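Local atomic coordinates of At5g01750 protein (Arabidopsis thaliana, PDB entry 1ZXU), a protein that is of unknown function but might be related to the phospholipid scramblase and tubby-like superfamily of membrane-tethered transcription factors. Residues I56-V59 with N60-L64; G107-D111 with Q112-L116; K149-W152 with L153-S156. All coordinates share one frame; numbering follows the deposited sequence.

Contact 1 of 3, residues I56-V59 with N60-L64; sequences ITDV and NGNLL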
ATOM      1  N   ILE A  56       2.307  -2.627  10.201  1.00 12.97           N
ATOM      2  CA  ILE A  56       2.335  -1.181   9.868  1.00 10.96           C
ATOM      3  C   ILE A  56       1.560  -0.522  10.998  1.00 13.30           C
ATOM      4  O   ILE A  56       0.433  -0.937  11.284  1.00 14.18           O
ATOM      5  CB  ILE A  56       1.662  -0.950   8.515  1.00 12.76           C
ATOM      6  CG1 ILE A  56       2.563  -1.507   7.386  1.00 13.99           C
ATOM      7  CG2 ILE A  56       1.388   0.564   8.351  1.00 15.37           C
ATOM      8  CD1 ILE A  56       1.873  -1.572   6.027  1.00 15.32           C
ATOM      9  N   THR A  57       2.143   0.494  11.629  1.00 13.10           N
ATOM     10  CA  THR A  57       1.510   1.127  12.825  1.00 14.70           C
ATOM     11  C   THR A  57       1.303   2.595  12.516  1.00 15.86           C
ATOM     12  O   THR A  57       1.878   3.102  11.545  1.00 16.05           O
ATOM     13  CB  THR A  57       2.399   1.001  14.116  1.00 15.02           C
ATOM     14  OG1 THR A  57       3.625   1.721  13.950  1.00 21.26           O
ATOM     15  CG2 THR A  57       2.685  -0.471  14.455  1.00 15.78           C
ATOM     16  N   ASP A  58       0.490   3.276  13.314  1.00 13.36           N
ATOM     17  CA  ASP A  58       0.546   4.712  13.315  1.00 17.81           C
ATOM     18  C   ASP A  58       1.772   5.198  14.125  1.00 20.50           C
ATOM     19  O   ASP A  58       2.569   4.379  14.633  1.00 19.34           O
ATOM     20  CB  ASP A  58      -0.778   5.314  13.804  1.00 18.16           C
ATOM     21  CG  ASP A  58      -1.000   5.150  15.287  1.00 19.55           C
ATOM     22  OD1 ASP A  58      -0.064   4.763  16.057  1.00 17.24           O
ATOM     23  OD2 ASP A  58      -2.135   5.472  15.701  1.00 20.94           O
ATOM     24  N   VAL A  59       1.917   6.518  14.248  1.00 23.93           N
ATOM     25  CA  VAL A  59       3.068   7.121  14.971  1.00 26.59           C
ATOM     26  C   VAL A  59       3.227   6.693  16.415  1.00 26.08           C
ATOM     27  O   VAL A  59       4.358   6.634  16.953  1.00 27.69           O
ATOM     28  CB  VAL A  59       3.063   8.686  14.974  1.00 27.46           C
ATOM     29  CG1 VAL A  59       3.729   9.240  13.716  1.00 38.94           C
ATOM     30  CG2 VAL A  59       1.651   9.312  15.304  1.00 32.29           C
ATOM     31  N   ASN A  60       2.102   6.383  17.031  1.00 23.12           N
ATOM     32  CA  ASN A  60       2.029   6.059  18.447  1.00 24.12           C
ATOM     33  C   ASN A  60       2.129   4.555  18.692  1.00 22.89           C
ATOM     34  O   ASN A  60       1.901   4.081  19.811  1.00 26.90           O
ATOM     35  CB  ASN A  60       0.706   6.623  18.997  1.00 23.02           C
ATOM     36  CG  ASN A  60       0.659   8.164  18.934  1.00 22.92           C
ATOM     37  OD1 ASN A  60      -0.309   8.744  18.485  1.00 30.69           O
ATOM     38  ND2 ASN A  60       1.741   8.785  19.290  1.00 27.10           N
ATOM     39  N   GLY A  61       2.397   3.785  17.648  1.00 18.97           N
ATOM     40  CA  GLY A  61       2.558   2.350  17.776  1.00 18.05           C
ATOM     41  C   GLY A  61       1.292   1.507  17.684  1.00 16.32           C
ATOM     42  O   GLY A  61       1.346   0.288  17.813  1.00 17.67           O
ATOM     43  N   ASN A  62       0.160   2.148  17.381  1.00 14.91           N
ATOM     44  CA  ASN A  62      -1.093   1.428  17.218  1.00 13.39           C
ATOM     45  C   ASN A  62      -1.104   0.647  15.929  1.00 14.64           C
ATOM     46  O   ASN A  62      -0.862   1.216  14.865  1.00 13.42           O
ATOM     47  CB  ASN A  62      -2.299   2.397  17.257  1.00 15.10           C
ATOM     48  CG  ASN A  62      -2.375   3.163  18.589  1.00 13.25           C
ATOM     49  OD1 ASN A  62      -2.320   2.533  19.650  1.00 18.47           O
ATOM     50  ND2 ASN A  62      -2.370   4.492  18.539  1.00 19.34           N
ATOM     51  N   LEU A  63      -1.418  -0.649  15.991  1.00 14.26           N
ATOM     52  CA  LEU A  63      -1.443  -1.482  14.759  1.00 14.14           C
ATOM     53  C   LEU A  63      -2.509  -0.996  13.806  1.00 15.21           C
ATOM     54  O   LEU A  63      -3.680  -0.811  14.196  1.00 15.15           O
ATOM     55  CB  LEU A  63      -1.707  -2.941  15.143  1.00 14.35           C
ATOM     56  CG  LEU A  63      -1.662  -3.916  13.984  1.00 18.96           C
ATOM     57  CD1 LEU A  63      -1.213  -5.219  14.584  1.00 34.89           C
ATOM     58  CD2 LEU A  63      -3.031  -4.084  13.355  1.00 23.02           C
ATOM     59  N   LEU A  64      -2.101  -0.769  12.557  1.00 13.46           N
ATOM     60  CA  LEU A  64      -3.044  -0.516  11.479  1.00 14.69           C
ATOM     61  C   LEU A  64      -3.212  -1.790  10.661  1.00 13.72           C
ATOM     62  O   LEU A  64      -4.385  -2.187  10.381  1.00 15.16           O
ATOM     63  CB  LEU A  64      -2.582   0.627  10.558  1.00 14.26           C
ATOM     64  CG  LEU A  64      -2.393   1.948  11.298  1.00 16.81           C
ATOM     65  CD1 LEU A  64      -1.741   2.991  10.325  1.00 16.67           C
ATOM     66  CD2 LEU A  64      -3.682   2.499  11.844  1.00 19.88           C
TER
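Thr-57 and Leu-63 face each other as an antiparallel non-hydrogen-bonded pair, their side chains diverging, framed by backbone bonds from Leu-64 N to Ile-56 O (2.8 Å) and from Asp-58 N to Asn-62 O (2.9 Å). Beyond it the hairpin reverses through a type I turn, Asp-58 to Gly-61, with a G1 beta bulge at Gly-61, and is closed by Gly-61 N on Asp-58 O at 3.1 Å. That same oxygen takes the hydroxyl OG1 of Thr-57 from the opposite face of its plane. A CB at Gly-61 would press on the carbonyl oxygen of Asn-60, which calls for glycine.

The Asp-58 carboxylate is folded over the turn, CG lying between its backbone N and carbonyl carbon (chi1 73°). OD1 accepts Asn-62 N at 2.9 Å from above the carboxylate plane, and more weakly Asn-60 N, while OD2 offers its syn lone pair to Asn-62 ND2 at 3.0 Å. Amide and carboxylate planes stand 71° apart, yet OD2 lies in the amide plane. Were Asp-58 an alanine, Asn-62 N and ND2 and the weakly bound Asn-60 N would probably lose their acceptor, and the Asn-62 amide would be freer to turn.

Leu-64 points across the hairpin and lays CD1 3.7 Å from Asp-58 N. With Ile-56 it touches Met-40 of strand 38-43, and Ile-56 also packs on Ala-201 and Val-205 of helix 197-211.

Contact 2 of 3, residues G107-D111 with Q112-L116; sequences GGSTD and QRDLL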
ATOM      1  N   GLY A 107     -10.054  -8.109   0.193  1.00 12.30           N
ATOM      2  CA  GLY A 107     -10.123  -9.146   1.236  1.00 15.17           C
ATOM      3  C   GLY A 107      -9.127 -10.249   1.055  1.00 16.63           C
ATOM      4  O   GLY A 107      -7.941  -9.964   0.718  1.00 16.61           O
ATOM      5  N   GLY A 108      -9.553 -11.490   1.301  1.00 15.98           N
ATOM      6  CA  GLY A 108      -8.685 -12.624   1.161  1.00 17.62           C
ATOM      7  C   GLY A 108      -8.804 -13.317  -0.179  1.00 18.71           C
ATOM      8  O   GLY A 108      -8.538 -14.494  -0.292  1.00 27.12           O
ATOM      9  N   SER A 109      -9.157 -12.593  -1.214  1.00 20.60           N
ATOM     10  CA  SER A 109      -9.442 -13.193  -2.505  1.00 19.97           C
ATOM     11  C   SER A 109      -8.277 -13.046  -3.482  1.00 21.25           C
ATOM     12  O   SER A 109      -7.482 -12.116  -3.340  1.00 20.53           O
ATOM     13  CB  SER A 109     -10.653 -12.470  -3.073  1.00 22.19           C
ATOM     14  OG  SER A 109     -11.080 -13.027  -4.296  1.00 21.42           O
ATOM     15  N   THR A 110      -8.189 -13.938  -4.482  1.00 20.21           N
ATOM     16  CA  THR A 110      -7.402 -13.656  -5.690  1.00 20.16           C
ATOM     17  C   THR A 110      -8.283 -13.847  -6.955  1.00 19.21           C
ATOM     18  O   THR A 110      -7.768 -14.025  -8.097  1.00 19.14           O
ATOM     19  CB  THR A 110      -6.105 -14.504  -5.741  1.00 22.09           C
ATOM     20  OG1 THR A 110      -6.435 -15.914  -5.599  1.00 25.69           O
ATOM     21  CG2 THR A 110      -5.133 -14.060  -4.611  1.00 27.00           C
ATOM     22  N   ASP A 111      -9.613 -13.770  -6.774  1.00 17.63           N
ATOM     23  CA  ASP A 111     -10.541 -13.890  -7.885  1.00 19.10           C
ATOM     24  C   ASP A 111     -10.544 -12.591  -8.681  1.00 19.15           C
ATOM     25  O   ASP A 111     -10.557 -11.485  -8.125  1.00 17.56           O
ATOM     26  CB  ASP A 111     -11.967 -14.202  -7.424  1.00 23.20           C
ATOM     27  CG  ASP A 111     -12.096 -15.558  -6.706  1.00 34.61           C
ATOM     28  OD1 ASP A 111     -11.178 -16.425  -6.800  1.00 39.43           O
ATOM     29  OD2 ASP A 111     -13.146 -15.747  -6.024  1.00 43.76           O
ATOM     30  N   GLN A 112     -10.588 -12.716 -10.005  1.00 20.24           N
ATOM     31  CA  GLN A 112     -10.506 -11.566 -10.874  1.00 20.92           C
ATOM     32  C   GLN A 112     -11.641 -10.590 -10.591  1.00 19.58           C
ATOM     33  O   GLN A 112     -11.462  -9.400 -10.735  1.00 18.31           O
ATOM     34  CB  GLN A 112     -10.480 -11.972 -12.386  1.00 23.17           C
ATOM     35  CG  GLN A 112      -9.097 -12.378 -12.880  1.00 28.81           C
ATOM     36  CD  GLN A 112      -8.078 -11.236 -12.828  1.00 28.39           C
ATOM     37  OE1 GLN A 112      -8.267 -10.202 -13.484  1.00 39.79           O
ATOM     38  NE2 GLN A 112      -7.009 -11.413 -12.057  1.00 29.54           N
ATOM     39  N   ARG A 113     -12.818 -11.105 -10.201  1.00 19.57           N
ATOM     40  CA  ARG A 113     -13.939 -10.220  -9.910  1.00 20.10           C
ATOM     41  C   ARG A 113     -13.613  -9.315  -8.701  1.00 19.99           C
ATOM     42  O   ARG A 113     -14.282  -8.282  -8.514  1.00 20.91           O
ATOM     43  CB  ARG A 113     -15.251 -11.001  -9.686  1.00 22.97           C
ATOM     44  CG  ARG A 113     -15.356 -11.754  -8.378  1.00 21.47           C
ATOM     45  CD  ARG A 113     -16.681 -12.432  -8.276  1.00 20.06           C
ATOM     46  NE  ARG A 113     -16.816 -13.179  -7.035  1.00 22.88           N
ATOM     47  CZ  ARG A 113     -17.887 -13.924  -6.747  1.00 22.87           C
ATOM     48  NH1 ARG A 113     -18.875 -14.006  -7.623  1.00 26.70           N
ATOM     49  NH2 ARG A 113     -17.958 -14.580  -5.610  1.00 28.83           N
ATOM     50  N   ASP A 114     -12.654  -9.734  -7.871  1.00 16.42           N
ATOM     51  CA  ASP A 114     -12.314  -8.915  -6.668  1.00 13.21           C
ATOM     52  C   ASP A 114     -11.110  -7.992  -6.885  1.00 15.45           C
ATOM     53  O   ASP A 114     -10.590  -7.404  -5.958  1.00 12.52           O
ATOM     54  CB  ASP A 114     -12.080  -9.812  -5.464  1.00 14.54           C
ATOM     55  CG  ASP A 114     -13.337 -10.483  -5.011  1.00 21.36           C
ATOM     56  OD1 ASP A 114     -14.372  -9.781  -5.023  1.00 19.19           O
ATOM     57  OD2 ASP A 114     -13.265 -11.681  -4.659  1.00 22.42           O
ATOM     58  N   LEU A 115     -10.700  -7.853  -8.133  1.00 15.93           N
ATOM     59  CA  LEU A 115      -9.531  -7.022  -8.444  1.00 14.89           C
ATOM     60  C   LEU A 115      -9.797  -5.515  -8.134  1.00 15.67           C
ATOM     61  O   LEU A 115     -10.814  -4.881  -8.673  1.00 18.34           O
ATOM     62  CB  LEU A 115      -9.203  -7.256  -9.935  1.00 15.01           C
ATOM     63  CG  LEU A 115      -8.000  -6.458 -10.406  1.00 19.82           C
ATOM     64  CD1 LEU A 115      -6.717  -6.841  -9.771  1.00 17.35           C
ATOM     65  CD2 LEU A 115      -7.958  -6.381 -12.013  1.00 16.44           C
ATOM     66  N   LEU A 116      -8.925  -4.940  -7.346  1.00 13.56           N
ATOM     67  CA  LEU A 116      -9.029  -3.529  -7.001  1.00 12.77           C
ATOM     68  C   LEU A 116      -8.108  -2.678  -7.892  1.00 13.97           C
ATOM     69  O   LEU A 116      -8.511  -1.595  -8.355  1.00 15.58           O
ATOM     70  CB  LEU A 116      -8.698  -3.276  -5.546  1.00 13.71           C
ATOM     71  CG  LEU A 116      -9.755  -3.767  -4.565  1.00 14.63           C
ATOM     72  CD1 LEU A 116      -9.196  -3.760  -3.145  1.00 13.05           C
ATOM     73  CD2 LEU A 116     -11.021  -2.964  -4.687  1.00 19.85           C
TER
HETATM   74  O   HOH W   1      -6.978 -13.748 -10.625  1.00 34.06           O
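An ST turn at Ser-109, whose hydroxyl also binds Asp-114, and a short 3-10 segment at Gln-112 and Arg-113 shape the loop that links two adjacent antiparallel strands of the barrel, 101-106 and 115-120. Ser-109 OG works in both directions: it accepts the backbone N of Asp-111 at 3.0 Å, an almost straight bond (163° at the hydrogen), and donates to Asp-114 OD2 at 2.6 Å. With OG anti to the Ser-109 backbone N (chi1 -176°), the hydroxyl lies between the peptide it receives and the carboxylate it serves. Asp-114 presents the anti lone pair of OD2, the one turned away from OD1, and Ser-109 CB comes within 3.2 Å of the same oxygen.

The backbone closes the other side of the loop. Asp-114 N donates to Asp-111 O at 2.7 Å from above the carbonyl plane, and Leu-115 N follows onto Gln-112 O. The Asp-111 carboxylate lies near that of Asp-114, OD2 to OD2 4.3 Å, so the serine hydroxyl probably eases some of the repulsion by donating to one of the pair.

The bent side chain of Gln-112 reaches a water, NE2 to water 2.7 Å, and this water in turn donates to Thr-110 O. The same NE2 is hydrogen-bonded to Gln-103 OE1 on strand 101-106. Thr-110 rests on Thr-90 and Arg-92 of strand 87-92, while backbone bonds of Asp-114 with Arg-106 and of Leu-116 with Val-104 zip the start of strand 115-120 onto strand 101-106.

Contact 3 of 3, residues K149-W152 with L153-S156; sequences KGSW and LERS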
ATOM      1  N   LYS A 149       6.694   8.172  -7.227  1.00 16.47           N
ATOM      2  CA  LYS A 149       8.017   8.671  -7.655  1.00 18.06           C
ATOM      3  C   LYS A 149       8.922   8.747  -6.433  1.00 19.29           C
ATOM      4  O   LYS A 149       8.502   8.475  -5.319  1.00 17.13           O
ATOM      5  CB  LYS A 149       7.835  10.057  -8.235  1.00 17.47           C
ATOM      6  CG  LYS A 149       6.859  10.101  -9.387  1.00 24.40           C
ATOM      7  CD  LYS A 149       6.882  11.527 -10.073  1.00 24.29           C
ATOM      8  CE  LYS A 149       6.192  11.462 -11.431  1.00 41.40           C
ATOM      9  NZ  LYS A 149       5.792  12.809 -11.969  1.00 43.70           N
ATOM     10  N   GLY A 150      10.198   9.083  -6.637  1.00 20.54           N
ATOM     11  CA  GLY A 150      11.104   9.246  -5.489  1.00 20.88           C
ATOM     12  C   GLY A 150      11.777   7.924  -5.196  1.00 23.22           C
ATOM     13  O   GLY A 150      11.597   6.966  -5.938  1.00 26.43           O
ATOM     14  N   SER A 151      12.524   7.857  -4.101  1.00 21.81           N
ATOM     15  CA  SER A 151      13.376   6.678  -3.832  1.00 21.97           C
ATOM     16  C   SER A 151      13.123   6.013  -2.480  1.00 21.45           C
ATOM     17  O   SER A 151      13.140   6.689  -1.473  1.00 20.09           O
ATOM     18  CB  SER A 151      14.849   7.082  -3.946  1.00 26.40           C
ATOM     19  OG  SER A 151      15.696   6.105  -3.361  1.00 32.17           O
ATOM     20  N   TRP A 152      12.878   4.693  -2.491  1.00 22.21           N
ATOM     21  CA  TRP A 152      12.719   3.914  -1.266  1.00 22.81           C
ATOM     22  C   TRP A 152      13.946   4.056  -0.403  1.00 23.61           C
ATOM     23  O   TRP A 152      13.844   4.329   0.783  1.00 22.22           O
ATOM     24  CB  TRP A 152      12.450   2.431  -1.570  1.00 22.86           C
ATOM     25  CG  TRP A 152      12.370   1.520  -0.403  1.00 22.94           C
ATOM     26  CD1 TRP A 152      13.338   0.677   0.051  1.00 30.16           C
ATOM     27  CD2 TRP A 152      11.230   1.322   0.453  1.00 24.01           C
ATOM     28  NE1 TRP A 152      12.872  -0.025   1.157  1.00 31.21           N
ATOM     29  CE2 TRP A 152      11.586   0.355   1.407  1.00 24.38           C
ATOM     30  CE3 TRP A 152       9.957   1.884   0.497  1.00 25.87           C
ATOM     31  CZ2 TRP A 152      10.709  -0.056   2.412  1.00 29.76           C
ATOM     32  CZ3 TRP A 152       9.072   1.468   1.481  1.00 27.38           C
ATOM     33  CH2 TRP A 152       9.453   0.493   2.414  1.00 27.57           C
ATOM     34  N   LEU A 153      15.116   3.880  -1.004  1.00 22.33           N
ATOM     35  CA  LEU A 153      16.341   3.905  -0.200  1.00 25.35           C
ATOM     36  C   LEU A 153      16.668   5.299   0.372  1.00 22.58           C
ATOM     37  O   LEU A 153      17.233   5.397   1.466  1.00 27.83           O
ATOM     38  CB  LEU A 153      17.520   3.288  -0.970  1.00 27.95           C
ATOM     39  CG  LEU A 153      17.440   1.771  -1.251  1.00 26.92           C
ATOM     40  CD1 LEU A 153      18.513   1.320  -2.251  1.00 32.02           C
ATOM     41  CD2 LEU A 153      17.475   0.940   0.003  1.00 33.64           C
ATOM     42  N   GLU A 154      16.244   6.368  -0.299  1.00 22.01           N
ATOM     43  CA  GLU A 154      16.383   7.728   0.245  1.00 25.29           C
ATOM     44  C   GLU A 154      15.232   8.155   1.187  1.00 24.42           C
ATOM     45  O   GLU A 154      15.286   9.204   1.855  1.00 23.51           O
ATOM     46  CB  GLU A 154      16.534   8.750  -0.911  1.00 26.50           C
ATOM     47  CG  GLU A 154      17.928   8.675  -1.532  1.00 36.71           C
ATOM     48  CD  GLU A 154      18.106   9.590  -2.755  1.00 35.51           C
ATOM     49  OE1 GLU A 154      17.744  10.792  -2.672  1.00 50.71           O
ATOM     50  OE2 GLU A 154      18.609   9.083  -3.796  1.00 48.88           O
ATOM     51  N   ARG A 155      14.209   7.299   1.285  1.00 21.72           N
ATOM     52  CA  ARG A 155      13.016   7.613   2.094  1.00 17.47           C
ATOM     53  C   ARG A 155      12.271   8.830   1.539  1.00 17.93           C
ATOM     54  O   ARG A 155      11.712   9.629   2.321  1.00 18.76           O
ATOM     55  CB  ARG A 155      13.280   7.752   3.626  1.00 18.85           C
ATOM     56  CG  ARG A 155      14.034   6.596   4.307  1.00 19.66           C
ATOM     57  CD  ARG A 155      13.579   5.232   3.747  1.00 20.40           C
ATOM     58  NE  ARG A 155      14.043   4.097   4.555  1.00 19.96           N
ATOM     59  CZ  ARG A 155      13.857   2.829   4.247  1.00 23.73           C
ATOM     60  NH1 ARG A 155      13.281   2.499   3.101  1.00 25.96           N
ATOM     61  NH2 ARG A 155      14.261   1.879   5.096  1.00 22.20           N
ATOM     62  N   SER A 156      12.214   8.902   0.204  1.00 16.71           N
ATOM     63  CA  SER A 156      11.608  10.064  -0.441  1.00 19.07           C
ATOM     64  C   SER A 156      10.434   9.786  -1.361  1.00 18.07           C
ATOM     65  O   SER A 156      10.012  10.694  -2.127  1.00 17.96           O
ATOM     66  CB  SER A 156      12.658  10.850  -1.233  1.00 17.89           C
ATOM     67  OG  SER A 156      13.220  10.070  -2.269  1.00 20.74           O
TER
HETATM   68  O   HOH W   2      15.450   2.888  -3.639  1.00 33.60           O
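Ser-151 and Ser-156 clasp the two ends of a loop whose middle, Trp-152 to Arg-155, is a type I beta turn between strands 146-149 and 158-161. Ser-156 N gives Ser-151 O a nearly straight bond of 2.9 Å (175° at the hydrogen), and Ser-156 OG takes Ser-151 N at 3.0 Å. Within the turn Ser-151 OG accepts Glu-154 N at 3.1 Å. Gly-150 has no room for a CB, which would run into Ser-156 O.

The Trp-152 side is closely packed: its ring meets Phe-187 edge to face and lies against Leu-207 of helix 197-211. The outward side is looser, with the exposed side chains of Leu-153 and Glu-154. There a water that accepts from Leu-153 N is also hydrogen-bonded to the Ser-151 hydroxyl, and Leu-153 CD2 approaches the indole, 4.1 Å from Trp-152 CD1.

Arg-155 bends back at chi2 (-39°) to form a cation-pi contact over the Trp-152 five-membered ring, its guanidinium nearly perpendicular to the indole. NE is held by Asn-186 OD1, which helps fix the group's direction. Trp-152 O receives Arg-155 N and NH1 from opposite faces of its plane, and NH1 also hangs 3.2 Å from Trp-152 CE2.

Overall arrangement
Along the chain the three contacts come in series, with none nesting in or crossing another, and each closes a connection between neighbouring antiparallel strands of the barrel. Contact 1 turns strand 54-58 into strand 63-68. Contact 2 rounds the loop from 101-106 to 115-120, its centre about 26 Å from that of contact 1. Contact 3 joins 146-149 to 158-161, and lies across the chain's centre from contact 2, their centres about 29 Å apart. No two of them touch; contacts 1 and 3 approach most closely, nearest atoms about 9 Å apart, and both have side chains that pack against helix 197-211 near the end of the chain.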